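Local coordinates for prolyl-tRNA synthetase (Naegleria fowleri, PDB 6UYH), which probably attaches proline to its cognate tRNA at the expense of ATP, as a class II aminoacyl-tRNA synthetase, at residues C298-I303 and A329-K334; K320-E325 and S387-D392; L357-G362 and I371-R376; R375-E380 and D399-S404. All coordinates share one frame; numbering follows the deposited sequence.

How the contacts relate
From the N terminus, strand 300-304 opens the anticodon-binding domain, and contact 1 closes the loop through helix 313-328 by pairing it in parallel with strand 333-335. Contact 2 starts on that helix, inside the loop of contact 1, and ends at the start of helix 391-415, so the two cross. Nested within contact 2 is contact 3, a short antiparallel closure of strands 357-361 and 370-375; strand 357-361 also pairs with strand 300-304. Contact 4 sets out from Arg375 and Arg376, which end contact 3, crosses contact 2 and reaches helix 391-415. Together they tie one mixed sheet to helices 313-328 and 391-415.

Contact 1. Residues C298-I303 and A329-K334; sequences CQVVVI and AGIRVK. With EDO (1,2-ethanediol), chain R.
Val300, Val302 and Lys334 join the two strands through their backbones: Lys334 N donates to Val300 O (3.0 Å), and Val302 N donates to Lys334 O (2.8 Å). Just before the ladder, Arg332 O accepts from two successive amides, Gln299 N at 2.7 Å and Val300 N at 3.2 Å. The Gln299 side chain returns a bond, its OE1 taking Arg332 N on an in-plane lone pair at 2.9 Å with a nearly straight N-H (165°). Its NE2 is held by Pro293 O and by an ethanediol.

The same amide lies over one face of the Arg332 guanidinium, the planes 22° apart and Gln299 CD displaced toward the rim; Arg332 NE is itself held by Ala296 O.

Among the apolar groups, Val300 CG2 touches Ile331 CG2 at 3.8 Å, and Val302 CG2 meets Val333 CG2 at the same distance. Helices 313-328 and 391-415 cover this side. Cys298 SG rests against Lys334 CG.

This is the parallel beta-alpha-beta crossover that opens the anticodon-binding fold, with helix 313-328 as the connection. Its chemistry implies a ladder of only two bridges, prolonged at its start by a side-chain amide acting as a backbone carbonyl would.

Contact 2. Residues K320-E325 and S387-D392; sequences KEIYNE and SEFSGD
Ile322 and Phe389 make the apolar part of the contact, the methyl CG2 of Ile322 lying 3.6 Å from Phe389 CZ and a little farther from Phe389 CE1. Phe389 CG is anti to the backbone N (chi1 166°), and the ring extends toward helix 313-328. Both residues also pack on Ile371 of strand 370-375, and the ring thus helps fill the junction between that helix and the sheet.

The carboxylate of Glu325 supplies the polar part. Its OE1 comes up at the edge of the ring, near the ring plane, 3.2 Å from Phe389 CE2, with the carboxylate and ring planes 82° apart. There the oxygen faces the weakly positive hydrogens of the rim. The other oxygen, Glu325 OE2, lies 3.5 Å from Ser390 CA.

One water completes the link between the segments: it donates to Glu325 OE2 at 2.8 Å and accepts from Gly391 N at 2.9 Å. Ser390 occupies the N-cap of helix 391-415, where its OG takes the amide of Ser393.

No direct hydrogen bond crosses between the segments. The chemistry therefore implies a junction held by ring packing and by a carboxylate that reaches the first turn of helix 391-415 through water, where the helix dipole would probably favour its negative charge.

Contact 3. Residues L357-G362 and I371-R376; sequences LRIEVG and IMLCRR. With EDO (1,2-ethanediol), chain B.
Arg358 and Cys374 face each other as a hydrogen-bonded antiparallel pair, Arg358 N to Cys374 O and Cys374 N to Arg358 O both measuring 3.0 Å. Glu360 and Met372 form the next such pair, with Glu360 N to Met372 O at 2.8 Å. On the face carrying these four residues, Cys374 CB lies over one face of the Arg358 guanidinium, and Cys374 SG is 3.5 Å from Arg358 NH2. Met372 CG runs beside the Glu360 carboxylate, 3.6 Å from its OE1.

The other face, which carries Leu357, Ile359 and Leu373 with Arg375 at its end, is mostly aliphatic: Ile359 CG2 touches Ile371 CD1 at 3.9 Å, while Ile359 CG1 and Leu373 CD1 meet side by side. These two strands are neighbours in the mixed sheet of the anticodon-binding domain, where helices 313-328 and 391-415 cover that face and strand 300-304 flanks strand 357-361.

Arg358 is positioned first by its strand neighbour Glu360: a bend at chi3 (81°) swings NE off the extended line, and Arg358 NE (2.8 Å) and NH2 (2.9 Å) both meet Glu360 OE2 in the guanidinium plane. Farther out, Arg358 NH1 forms a salt bridge with Glu351, and Tyr347 adds a cation-pi contact from helix 343-353.

Contact 4. Residues R375-E380 and D399-S404; sequences RRDTGE and DKIHDS. With EDO (1,2-ethanediol), chain B; EDO (1,2-ethanediol), chain Z; EDO (1,2-ethanediol), chain Q.
Lys400, the first residue of the helical segment to meet Arg375, lays its CD 4.0 Å from Arg375 NH1. The two like charges stay close, with Lys400 NZ 4.3 Å from Arg375 NH1. Both nitrogens donate to O2 of one ethanediol, probably from the crystallisation liquor, which passes a hydrogen bond on to Glu380 OE1. A water also accepts from both, only weakly from the lysine. These shared acceptors probably ease the repulsion.

Ile401, one residue on, slides past the arginine in the opposite direction: its CD1 touches Arg375 CB at 3.6 Å and its CG1 lies over one face of the guanidinium. Ile401 CG2 reaches Asp377 CG at 4.0 Å.

Ser404, a turn later, accepts from Arg375 NH2 at its OG (3.0 Å), close to the guanidinium plane. That plane is set by Asp377 in a side-on, two-pronged salt bridge, in which Arg375 NE donates to Asp377 OD1 at 2.9 Å and Arg375 NH2 to Asp377 OD2 at 2.9 Å, each on a syn lone pair. Arg375 NH2 thus serves both the carboxylate and the serine.

The contact seats the turn between strands 370-375 and 381-385 on the middle of helix 391-415, with Arg375 at the end of strand 370-375, where the antiparallel pair with strand 357-361 finishes.

Contact 1. Residues C298-I303 and A329-K334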
loop_
_atom_site.group_PDB
_atom_site.type_symbol
_atom_site.label_atom_id
_atom_site.label_comp_id
_atom_site.label_asym_id
_atom_site.label_seq_id
_atom_site.Cartn_x
_atom_site.Cartn_y
_atom_site.Cartn_z
ATOM N N CYS A 298 18.003 8.218 4.712
ATOM C CA CYS A 298 19.053 8.395 5.703
ATOM C C CYS A 298 19.173 9.889 5.955
ATOM O O CYS A 298 19.372 10.661 5.010
ATOM C CB CYS A 298 20.385 7.814 5.217
ATOM S SG CYS A 298 21.810 8.213 6.260
ATOM N N GLN A 299 19.031 10.299 7.212
ATOM C CA GLN A 299 19.121 11.723 7.523
ATOM C C GLN A 299 20.544 12.170 7.817
ATOM O O GLN A 299 20.917 13.302 7.487
ATOM C CB GLN A 299 18.225 12.055 8.712
ATOM C CG GLN A 299 16.751 11.783 8.449
ATOM C CD GLN A 299 15.946 11.860 9.719
ATOM O OE1 GLN A 299 16.206 11.126 10.672
ATOM N NE2 GLN A 299 14.972 12.763 9.751
ATOM N N VAL A 300 21.341 11.310 8.447
ATOM C CA VAL A 300 22.697 11.651 8.866
ATOM C C VAL A 300 23.596 10.476 8.528
ATOM O O VAL A 300 23.286 9.337 8.886
ATOM C CB VAL A 300 22.782 11.960 10.377
ATOM C CG1 VAL A 300 24.212 12.345 10.761
ATOM C CG2 VAL A 300 21.800 13.054 10.774
ATOM N N VAL A 301 24.701 10.737 7.834
ATOM C CA VAL A 301 25.728 9.726 7.597
ATOM C C VAL A 301 26.967 10.113 8.394
ATOM O O VAL A 301 27.401 11.272 8.359
ATOM C CB VAL A 301 26.041 9.558 6.095
ATOM C CG1 VAL A 301 26.537 10.864 5.463
ATOM C CG2 VAL A 301 27.045 8.415 5.881
ATOM N N VAL A 302 27.513 9.153 9.142
ATOM C CA VAL A 302 28.696 9.367 9.971
ATOM C C VAL A 302 29.885 8.730 9.271
ATOM O O VAL A 302 29.833 7.554 8.891
ATOM C CB VAL A 302 28.509 8.779 11.382
ATOM C CG1 VAL A 302 29.702 9.132 12.274
ATOM C CG2 VAL A 302 27.218 9.271 12.009
ATOM N N ILE A 303 30.950 9.501 9.084
ATOM C CA ILE A 303 32.112 8.996 8.358
ATOM C C ILE A 303 33.370 9.165 9.205
ATOM O O ILE A 303 33.792 10.297 9.477
ATOM C CB ILE A 303 32.259 9.690 6.996
ATOM C CG1 ILE A 303 30.969 9.540 6.183
ATOM C CG2 ILE A 303 33.444 9.120 6.230
ATOM C CD1 ILE A 303 31.051 10.101 4.784
ATOM N N ALA A 329 17.840 8.178 19.422
ATOM C CA ALA A 329 16.959 9.332 19.320
ATOM C C ALA A 329 16.007 9.247 18.141
ATOM O O ALA A 329 15.225 10.178 17.931
ATOM C CB ALA A 329 17.782 10.619 19.219
ATOM N N GLY A 330 16.042 8.163 17.375
ATOM C CA GLY A 330 15.126 7.990 16.274
ATOM C C GLY A 330 15.557 8.639 14.983
ATOM O O GLY A 330 14.744 8.744 14.061
ATOM N N ILE A 331 16.801 9.083 14.892
ATOM C CA ILE A 331 17.333 9.650 13.659
ATOM C C ILE A 331 17.778 8.506 12.755
ATOM O O ILE A 331 18.419 7.550 13.213
ATOM C CB ILE A 331 18.493 10.610 13.974
ATOM C CG1 ILE A 331 17.991 11.773 14.844
ATOM C CG2 ILE A 331 19.174 11.099 12.696
ATOM C CD1 ILE A 331 19.095 12.620 15.466
ATOM N N ARG A 332 17.425 8.585 11.471
ATOM C CA ARG A 332 17.839 7.565 10.511
ATOM C C ARG A 332 19.297 7.827 10.155
ATOM O O ARG A 332 19.615 8.741 9.394
ATOM C CB ARG A 332 16.925 7.578 9.294
ATOM C CG ARG A 332 15.493 7.207 9.652
ATOM C CD ARG A 332 14.554 7.184 8.441
ATOM N NE ARG A 332 14.413 8.483 7.779
ATOM C CZ ARG A 332 13.634 9.475 8.210
ATOM N NH1 ARG A 332 12.927 9.333 9.325
ATOM N NH2 ARG A 332 13.562 10.615 7.527
ATOM N N VAL A 333 20.195 7.030 10.724
ATOM C CA VAL A 333 21.623 7.312 10.688
ATOM C C VAL A 333 22.337 6.117 10.078
ATOM O O VAL A 333 21.929 4.968 10.283
ATOM C CB VAL A 333 22.175 7.638 12.097
ATOM C CG1 VAL A 333 21.862 6.515 13.084
ATOM C CG2 VAL A 333 23.674 7.908 12.060
ATOM N N LYS A 334 23.385 6.393 9.310
ATOM C CA LYS A 334 24.258 5.362 8.773
ATOM C C LYS A 334 25.694 5.634 9.192
ATOM O O LYS A 334 26.103 6.786 9.355
ATOM C CB LYS A 334 24.163 5.289 7.249
ATOM C CG LYS A 334 22.884 4.633 6.768
ATOM C CD LYS A 334 22.937 4.287 5.293
ATOM C CE LYS A 334 21.697 3.511 4.880
ATOM N NZ LYS A 334 21.459 2.344 5.778
HETATM C C1 EDO R . 14.187 12.093 13.794
HETATM O O1 EDO R . 13.192 12.742 14.595
HETATM C C2 EDO R . 13.559 11.690 12.468
HETATM O O2 EDO R . 13.037 12.859 11.822
#

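Contact 2. Residues K320-E325 and S387-D392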
loop_
_atom_site.group_PDB
_atom_site.type_symbol
_atom_site.label_atom_id
_atom_site.label_comp_id
_atom_site.label_asym_id
_atom_site.label_seq_id
_atom_site.Cartn_x
_atom_site.Cartn_y
_atom_site.Cartn_z
ATOM N N LYS A 320 31.240 5.065 16.819
ATOM C CA LYS A 320 30.159 4.154 17.177
ATOM C C LYS A 320 29.228 4.786 18.205
ATOM O O LYS A 320 28.008 4.588 18.155
ATOM C CB LYS A 320 30.733 2.839 17.704
ATOM N N GLU A 321 29.787 5.558 19.143
ATOM C CA GLU A 321 28.959 6.222 20.147
ATOM C C GLU A 321 28.082 7.303 19.524
ATOM O O GLU A 321 26.923 7.474 19.921
ATOM C CB GLU A 321 29.844 6.808 21.246
ATOM C CG GLU A 321 30.447 5.746 22.156
ATOM C CD GLU A 321 31.531 6.291 23.061
ATOM O OE1 GLU A 321 32.341 5.486 23.575
ATOM O OE2 GLU A 321 31.571 7.524 23.257
ATOM N N ILE A 322 28.616 8.049 18.554
ATOM C CA ILE A 322 27.804 9.042 17.857
ATOM C C ILE A 322 26.664 8.361 17.120
ATOM O O ILE A 322 25.509 8.798 17.184
ATOM C CB ILE A 322 28.676 9.873 16.897
ATOM C CG1 ILE A 322 29.644 10.756 17.691
ATOM C CG2 ILE A 322 27.788 10.691 15.947
ATOM C CD1 ILE A 322 30.893 11.126 16.935
ATOM N N TYR A 323 26.976 7.280 16.404
ATOM C CA TYR A 323 25.944 6.530 15.697
ATOM C C TYR A 323 24.846 6.072 16.650
ATOM O O TYR A 323 23.653 6.236 16.372
ATOM C CB TYR A 323 26.570 5.329 14.983
ATOM C CG TYR A 323 25.555 4.388 14.373
ATOM C CD1 TYR A 323 25.114 4.561 13.069
ATOM C CD2 TYR A 323 25.039 3.322 15.105
ATOM C CE1 TYR A 323 24.183 3.699 12.510
ATOM C CE2 TYR A 323 24.110 2.464 14.560
ATOM C CZ TYR A 323 23.683 2.653 13.264
ATOM O OH TYR A 323 22.759 1.793 12.722
ATOM N N ASN A 324 25.235 5.496 17.788
ATOM C CA ASN A 324 24.250 4.892 18.675
ATOM C C ASN A 324 23.364 5.944 19.340
ATOM O O ASN A 324 22.169 5.710 19.548
ATOM C CB ASN A 324 24.961 4.024 19.714
ATOM C CG ASN A 324 25.588 2.787 19.096
ATOM O OD1 ASN A 324 24.938 2.060 18.342
ATOM N ND2 ASN A 324 26.858 2.555 19.393
ATOM N N GLU A 325 23.923 7.110 19.677
ATOM C CA GLU A 325 23.098 8.130 20.316
ATOM C C GLU A 325 22.056 8.677 19.349
ATOM O O GLU A 325 20.897 8.883 19.728
ATOM C CB GLU A 325 23.962 9.260 20.867
ATOM C CG GLU A 325 23.144 10.257 21.666
ATOM C CD GLU A 325 23.985 11.310 22.339
ATOM O OE1 GLU A 325 25.226 11.175 22.331
ATOM O OE2 GLU A 325 23.400 12.274 22.876
ATOM N N SER A 387 30.368 18.592 23.549
ATOM C CA SER A 387 29.550 18.996 24.683
ATOM C C SER A 387 28.176 19.488 24.251
ATOM O O SER A 387 27.244 19.482 25.060
ATOM C CB SER A 387 30.263 20.083 25.492
ATOM O OG SER A 387 30.423 21.273 24.741
ATOM N N GLU A 388 28.031 19.907 22.995
ATOM C CA GLU A 388 26.757 20.361 22.462
ATOM C C GLU A 388 26.139 19.367 21.492
ATOM O O GLU A 388 25.091 19.660 20.911
ATOM C CB GLU A 388 26.928 21.722 21.781
ATOM C CG GLU A 388 27.617 22.740 22.668
ATOM C CD GLU A 388 27.559 24.147 22.115
ATOM O OE1 GLU A 388 27.369 24.304 20.888
ATOM O OE2 GLU A 388 27.699 25.098 22.912
ATOM N N PHE A 389 26.759 18.205 21.304
ATOM C CA PHE A 389 26.191 17.160 20.469
ATOM C C PHE A 389 25.144 16.376 21.243
ATOM O O PHE A 389 25.364 15.995 22.395
ATOM C CB PHE A 389 27.286 16.213 19.977
ATOM C CG PHE A 389 26.760 14.931 19.391
ATOM C CD1 PHE A 389 26.364 14.871 18.062
ATOM C CD2 PHE A 389 26.666 13.781 20.166
ATOM C CE1 PHE A 389 25.876 13.695 17.519
ATOM C CE2 PHE A 389 26.176 12.603 19.629
ATOM C CZ PHE A 389 25.784 12.558 18.304
ATOM N N SER A 390 24.012 16.114 20.595
ATOM C CA SER A 390 22.947 15.305 21.179
ATOM C C SER A 390 21.919 15.027 20.093
ATOM O O SER A 390 21.971 15.600 19.002
ATOM C CB SER A 390 22.283 15.997 22.373
ATOM O OG SER A 390 21.461 17.070 21.943
ATOM N N GLY A 391 20.976 14.140 20.412
ATOM C CA GLY A 391 19.876 13.891 19.499
ATOM C C GLY A 391 19.064 15.140 19.231
ATOM O O GLY A 391 18.651 15.392 18.096
ATOM N N ASP A 392 18.839 15.952 20.267
ATOM C CA ASP A 392 18.064 17.176 20.093
ATOM C C ASP A 392 18.809 18.193 19.236
ATOM O O ASP A 392 18.202 18.858 18.387
ATOM C CB ASP A 392 17.722 17.779 21.455
ATOM C CG ASP A 392 16.636 17.010 22.180
ATOM O OD1 ASP A 392 16.064 16.072 21.590
ATOM O OD2 ASP A 392 16.354 17.351 23.347
HETATM O O HOH W 1 20.635 12.643 22.846
#

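Contact 3. Residues L357-G362 and I371-R376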
loop_
_atom_site.group_PDB
_atom_site.type_symbol
_atom_site.label_atom_id
_atom_site.label_comp_id
_atom_site.label_asym_id
_atom_site.label_seq_id
_atom_site.Cartn_x
_atom_site.Cartn_y
_atom_site.Cartn_z
ATOM N N LEU A 357 22.607 15.504 6.000
ATOM C CA LEU A 357 23.647 15.919 6.933
ATOM C C LEU A 357 24.734 14.861 7.012
ATOM O O LEU A 357 24.439 13.667 7.129
ATOM C CB LEU A 357 23.065 16.181 8.324
ATOM C CG LEU A 357 24.026 16.677 9.407
ATOM C CD1 LEU A 357 24.613 18.060 9.062
ATOM C CD2 LEU A 357 23.321 16.704 10.750
ATOM N N ARG A 358 25.985 15.302 6.944
ATOM C CA ARG A 358 27.143 14.433 7.096
ATOM C C ARG A 358 27.928 14.843 8.335
ATOM O O ARG A 358 28.149 16.035 8.574
ATOM C CB ARG A 358 28.040 14.500 5.856
ATOM C CG ARG A 358 29.369 13.782 5.980
ATOM C CD ARG A 358 30.120 13.794 4.653
ATOM N NE ARG A 358 30.828 15.048 4.391
ATOM C CZ ARG A 358 30.687 15.785 3.292
ATOM N NH1 ARG A 358 29.859 15.408 2.329
ATOM N NH2 ARG A 358 31.388 16.905 3.155
ATOM N N ILE A 359 28.329 13.855 9.129
ATOM C CA ILE A 359 29.219 14.060 10.268
ATOM C C ILE A 359 30.556 13.429 9.912
ATOM O O ILE A 359 30.619 12.234 9.595
ATOM C CB ILE A 359 28.644 13.464 11.562
ATOM C CG1 ILE A 359 27.360 14.206 11.950
ATOM C CG2 ILE A 359 29.682 13.509 12.700
ATOM C CD1 ILE A 359 26.701 13.711 13.213
ATOM N N GLU A 360 31.617 14.238 9.928
ATOM C CA GLU A 360 32.979 13.774 9.691
ATOM C C GLU A 360 33.710 13.757 11.026
ATOM O O GLU A 360 33.794 14.789 11.700
ATOM C CB GLU A 360 33.711 14.680 8.698
ATOM C CG GLU A 360 32.995 14.902 7.371
ATOM C CD GLU A 360 33.635 16.013 6.551
ATOM O OE1 GLU A 360 34.711 16.509 6.955
ATOM O OE2 GLU A 360 33.064 16.394 5.507
ATOM N N VAL A 361 34.229 12.593 11.409
ATOM C CA VAL A 361 34.938 12.419 12.674
ATOM C C VAL A 361 36.405 12.176 12.352
ATOM O O VAL A 361 36.778 11.087 11.898
ATOM C CB VAL A 361 34.358 11.267 13.503
ATOM C CG1 VAL A 361 35.003 11.241 14.880
ATOM C CG2 VAL A 361 32.847 11.397 13.611
ATOM N N GLY A 362 37.241 13.185 12.592
ATOM C CA GLY A 362 38.651 13.089 12.302
ATOM C C GLY A 362 39.511 13.153 13.550
ATOM O O GLY A 362 39.076 13.613 14.612
ATOM N N ILE A 371 33.326 17.700 16.427
ATOM C CA ILE A 371 33.078 16.992 15.182
ATOM C C ILE A 371 32.787 18.016 14.095
ATOM O O ILE A 371 32.485 19.180 14.365
ATOM C CB ILE A 371 31.910 15.990 15.296
ATOM C CG1 ILE A 371 30.665 16.686 15.845
ATOM C CG2 ILE A 371 32.305 14.813 16.168
ATOM C CD1 ILE A 371 29.417 15.836 15.795
ATOM N N MET A 372 32.869 17.559 12.849
ATOM C CA MET A 372 32.646 18.400 11.681
ATOM C C MET A 372 31.318 18.020 11.041
ATOM O O MET A 372 31.043 16.834 10.834
ATOM C CB MET A 372 33.789 18.245 10.673
ATOM C CG MET A 372 33.577 18.989 9.365
ATOM S SD MET A 372 33.802 20.769 9.521
ATOM C CE MET A 372 35.536 20.852 9.963
ATOM N N LEU A 373 30.495 19.022 10.748
ATOM C CA LEU A 373 29.195 18.825 10.123
ATOM C C LEU A 373 29.190 19.496 8.757
ATOM O O LEU A 373 29.805 20.552 8.574
ATOM C CB LEU A 373 28.061 19.392 10.996
ATOM C CG LEU A 373 27.448 18.494 12.078
ATOM C CD1 LEU A 373 28.503 17.997 13.046
ATOM C CD2 LEU A 373 26.355 19.221 12.836
ATOM N N CYS A 374 28.511 18.875 7.794
ATOM C CA CYS A 374 28.352 19.456 6.464
ATOM C C CYS A 374 26.915 19.249 6.020
ATOM O O CYS A 374 26.438 18.109 5.987
ATOM C CB CYS A 374 29.320 18.830 5.456
ATOM S SG CYS A 374 29.221 19.556 3.793
ATOM N N ARG A 375 26.225 20.339 5.690
ATOM C CA ARG A 375 24.822 20.279 5.296
ATOM C C ARG A 375 24.710 20.268 3.774
ATOM O O ARG A 375 25.346 21.076 3.089
ATOM C CB ARG A 375 24.024 21.437 5.900
ATOM C CG ARG A 375 24.588 22.828 5.660
ATOM C CD ARG A 375 23.809 23.852 6.472
ATOM N NE ARG A 375 22.483 24.097 5.908
ATOM C CZ ARG A 375 21.614 24.974 6.400
ATOM N NH1 ARG A 375 21.922 25.678 7.482
ATOM N NH2 ARG A 375 20.437 25.145 5.812
ATOM N N ARG A 376 23.894 19.340 3.260
ATOM C CA ARG A 376 23.824 19.047 1.830
ATOM C C ARG A 376 23.226 20.194 1.020
ATOM O O ARG A 376 23.620 20.408 -0.131
ATOM C CB ARG A 376 23.000 17.772 1.627
ATOM C CG ARG A 376 22.743 17.368 0.181
ATOM C CD ARG A 376 24.009 16.907 -0.535
ATOM N NE ARG A 376 23.685 16.517 -1.901
ATOM C CZ ARG A 376 23.697 17.345 -2.943
ATOM N NH1 ARG A 376 24.047 18.617 -2.782
ATOM N NH2 ARG A 376 23.357 16.900 -4.146
HETATM C C1 EDO B . 24.648 25.584 11.445
HETATM O O1 EDO B . 24.795 26.915 11.950
HETATM C C2 EDO B . 24.954 25.570 9.951
HETATM O O2 EDO B . 24.030 26.446 9.299
#

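Contact 4. Residues R375-E380 and D399-S404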
loop_
_atom_site.group_PDB
_atom_site.type_symbol
_atom_site.label_atom_id
_atom_site.label_comp_id
_atom_site.label_asym_id
_atom_site.label_seq_id
_atom_site.Cartn_x
_atom_site.Cartn_y
_atom_site.Cartn_z
ATOM N N ARG A 375 26.225 20.339 5.690
ATOM C CA ARG A 375 24.822 20.279 5.296
ATOM C C ARG A 375 24.710 20.268 3.774
ATOM O O ARG A 375 25.346 21.076 3.089
ATOM C CB ARG A 375 24.024 21.437 5.900
ATOM C CG ARG A 375 24.588 22.828 5.660
ATOM C CD ARG A 375 23.809 23.852 6.472
ATOM N NE ARG A 375 22.483 24.097 5.908
ATOM C CZ ARG A 375 21.614 24.974 6.400
ATOM N NH1 ARG A 375 21.922 25.678 7.482
ATOM N NH2 ARG A 375 20.437 25.145 5.812
ATOM N N ARG A 376 23.894 19.340 3.260
ATOM C CA ARG A 376 23.824 19.047 1.830
ATOM C C ARG A 376 23.226 20.194 1.020
ATOM O O ARG A 376 23.620 20.408 -0.131
ATOM C CB ARG A 376 23.000 17.772 1.627
ATOM C CG ARG A 376 22.743 17.368 0.181
ATOM C CD ARG A 376 24.009 16.907 -0.535
ATOM N NE ARG A 376 23.685 16.517 -1.901
ATOM C CZ ARG A 376 23.697 17.345 -2.943
ATOM N NH1 ARG A 376 24.047 18.617 -2.782
ATOM N NH2 ARG A 376 23.357 16.900 -4.146
ATOM N N ASP A 377 22.280 20.937 1.591
ATOM C CA ASP A 377 21.551 21.921 0.798
ATOM C C ASP A 377 22.430 23.107 0.415
ATOM O O ASP A 377 22.370 23.576 -0.726
ATOM C CB ASP A 377 20.302 22.379 1.549
ATOM C CG ASP A 377 20.625 23.089 2.835
ATOM O OD1 ASP A 377 21.667 22.767 3.452
ATOM O OD2 ASP A 377 19.835 23.980 3.218
ATOM N N THR A 378 23.258 23.605 1.343
ATOM C CA THR A 378 24.157 24.716 1.044
ATOM C C THR A 378 25.618 24.311 0.913
ATOM O O THR A 378 26.416 25.104 0.403
ATOM C CB THR A 378 24.061 25.804 2.127
ATOM O OG1 THR A 378 24.520 25.275 3.380
ATOM C CG2 THR A 378 22.627 26.295 2.281
ATOM N N GLY A 379 25.989 23.114 1.357
ATOM C CA GLY A 379 27.385 22.726 1.384
ATOM C C GLY A 379 28.184 23.274 2.548
ATOM O O GLY A 379 29.377 22.958 2.664
ATOM N N GLU A 380 27.575 24.074 3.418
ATOM C CA GLU A 380 28.331 24.688 4.500
ATOM C C GLU A 380 28.890 23.629 5.442
ATOM O O GLU A 380 28.219 22.644 5.762
ATOM C CB GLU A 380 27.452 25.666 5.278
ATOM C CG GLU A 380 28.207 26.431 6.341
ATOM C CD GLU A 380 27.294 27.130 7.327
ATOM O OE1 GLU A 380 26.059 26.989 7.207
ATOM O OE2 GLU A 380 27.818 27.818 8.231
ATOM N N ASP A 399 16.090 20.420 11.255
ATOM C CA ASP A 399 14.984 21.356 11.068
ATOM C C ASP A 399 15.464 22.641 10.409
ATOM O O ASP A 399 14.746 23.235 9.587
ATOM C CB ASP A 399 14.313 21.648 12.407
ATOM C CG ASP A 399 13.575 20.441 12.956
ATOM O OD1 ASP A 399 13.080 19.632 12.145
ATOM O OD2 ASP A 399 13.488 20.300 14.193
ATOM N N LYS A 400 16.674 23.089 10.754
ATOM C CA LYS A 400 17.243 24.268 10.109
ATOM C C LYS A 400 17.431 24.033 8.614
ATOM O O LYS A 400 17.154 24.919 7.800
ATOM C CB LYS A 400 18.574 24.632 10.778
ATOM C CG LYS A 400 19.095 26.018 10.469
ATOM C CD LYS A 400 20.458 26.265 11.122
ATOM C CE LYS A 400 20.655 27.748 11.435
ATOM N NZ LYS A 400 21.945 28.304 10.916
ATOM N N ILE A 401 17.898 22.838 8.236
ATOM C CA ILE A 401 18.035 22.502 6.822
ATOM C C ILE A 401 16.672 22.517 6.142
ATOM O O ILE A 401 16.503 23.091 5.059
ATOM C CB ILE A 401 18.734 21.140 6.660
ATOM C CG1 ILE A 401 20.210 21.246 7.050
ATOM C CG2 ILE A 401 18.600 20.622 5.234
ATOM C CD1 ILE A 401 20.930 19.898 7.061
ATOM N N HIS A 402 15.674 21.894 6.775
ATOM C CA HIS A 402 14.330 21.908 6.206
ATOM C C HIS A 402 13.840 23.336 5.990
ATOM O O HIS A 402 13.336 23.681 4.912
ATOM C CB HIS A 402 13.348 21.158 7.106
ATOM C CG HIS A 402 11.923 21.375 6.705
ATOM N ND1 HIS A 402 11.244 20.496 5.889
ATOM C CD2 HIS A 402 11.075 22.406 6.942
ATOM C CE1 HIS A 402 10.026 20.962 5.668
ATOM N NE2 HIS A 402 9.901 22.121 6.288
ATOM N N ASP A 403 13.952 24.177 7.020
ATOM C CA ASP A 403 13.470 25.551 6.906
ATOM C C ASP A 403 14.180 26.301 5.786
ATOM O O ASP A 403 13.541 27.045 5.032
ATOM C CB ASP A 403 13.648 26.278 8.241
ATOM C CG ASP A 403 12.776 25.694 9.343
ATOM O OD1 ASP A 403 11.874 24.890 9.031
ATOM O OD2 ASP A 403 12.992 26.038 10.520
ATOM N N SER A 404 15.496 26.117 5.658
ATOM C CA SER A 404 16.253 26.827 4.630
ATOM C C SER A 404 15.823 26.392 3.234
ATOM O O SER A 404 15.689 27.226 2.328
ATOM C CB SER A 404 17.752 26.585 4.813
ATOM O OG SER A 404 18.236 27.108 6.042
HETATM C C1 EDO B . 24.648 25.584 11.445
HETATM O O1 EDO B . 24.795 26.915 11.950
HETATM C C2 EDO B . 24.954 25.570 9.951
HETATM O O2 EDO B . 24.030 26.446 9.299
HETATM C C1 EDO Z . 17.948 30.833 6.115
HETATM O O1 EDO Z . 18.548 29.689 5.499
HETATM C C2 EDO Z . 16.450 30.823 5.855
HETATM O O2 EDO Z . 15.803 29.989 6.822
HETATM C C1 EDO Q . 13.547 16.291 11.128
HETATM O O1 EDO Q . 12.469 17.130 11.558
HETATM C C2 EDO Q . 14.482 16.061 12.310
HETATM O O2 EDO Q . 13.715 15.687 13.457
HETATM O O HOH W 2 20.505 28.151 8.041
#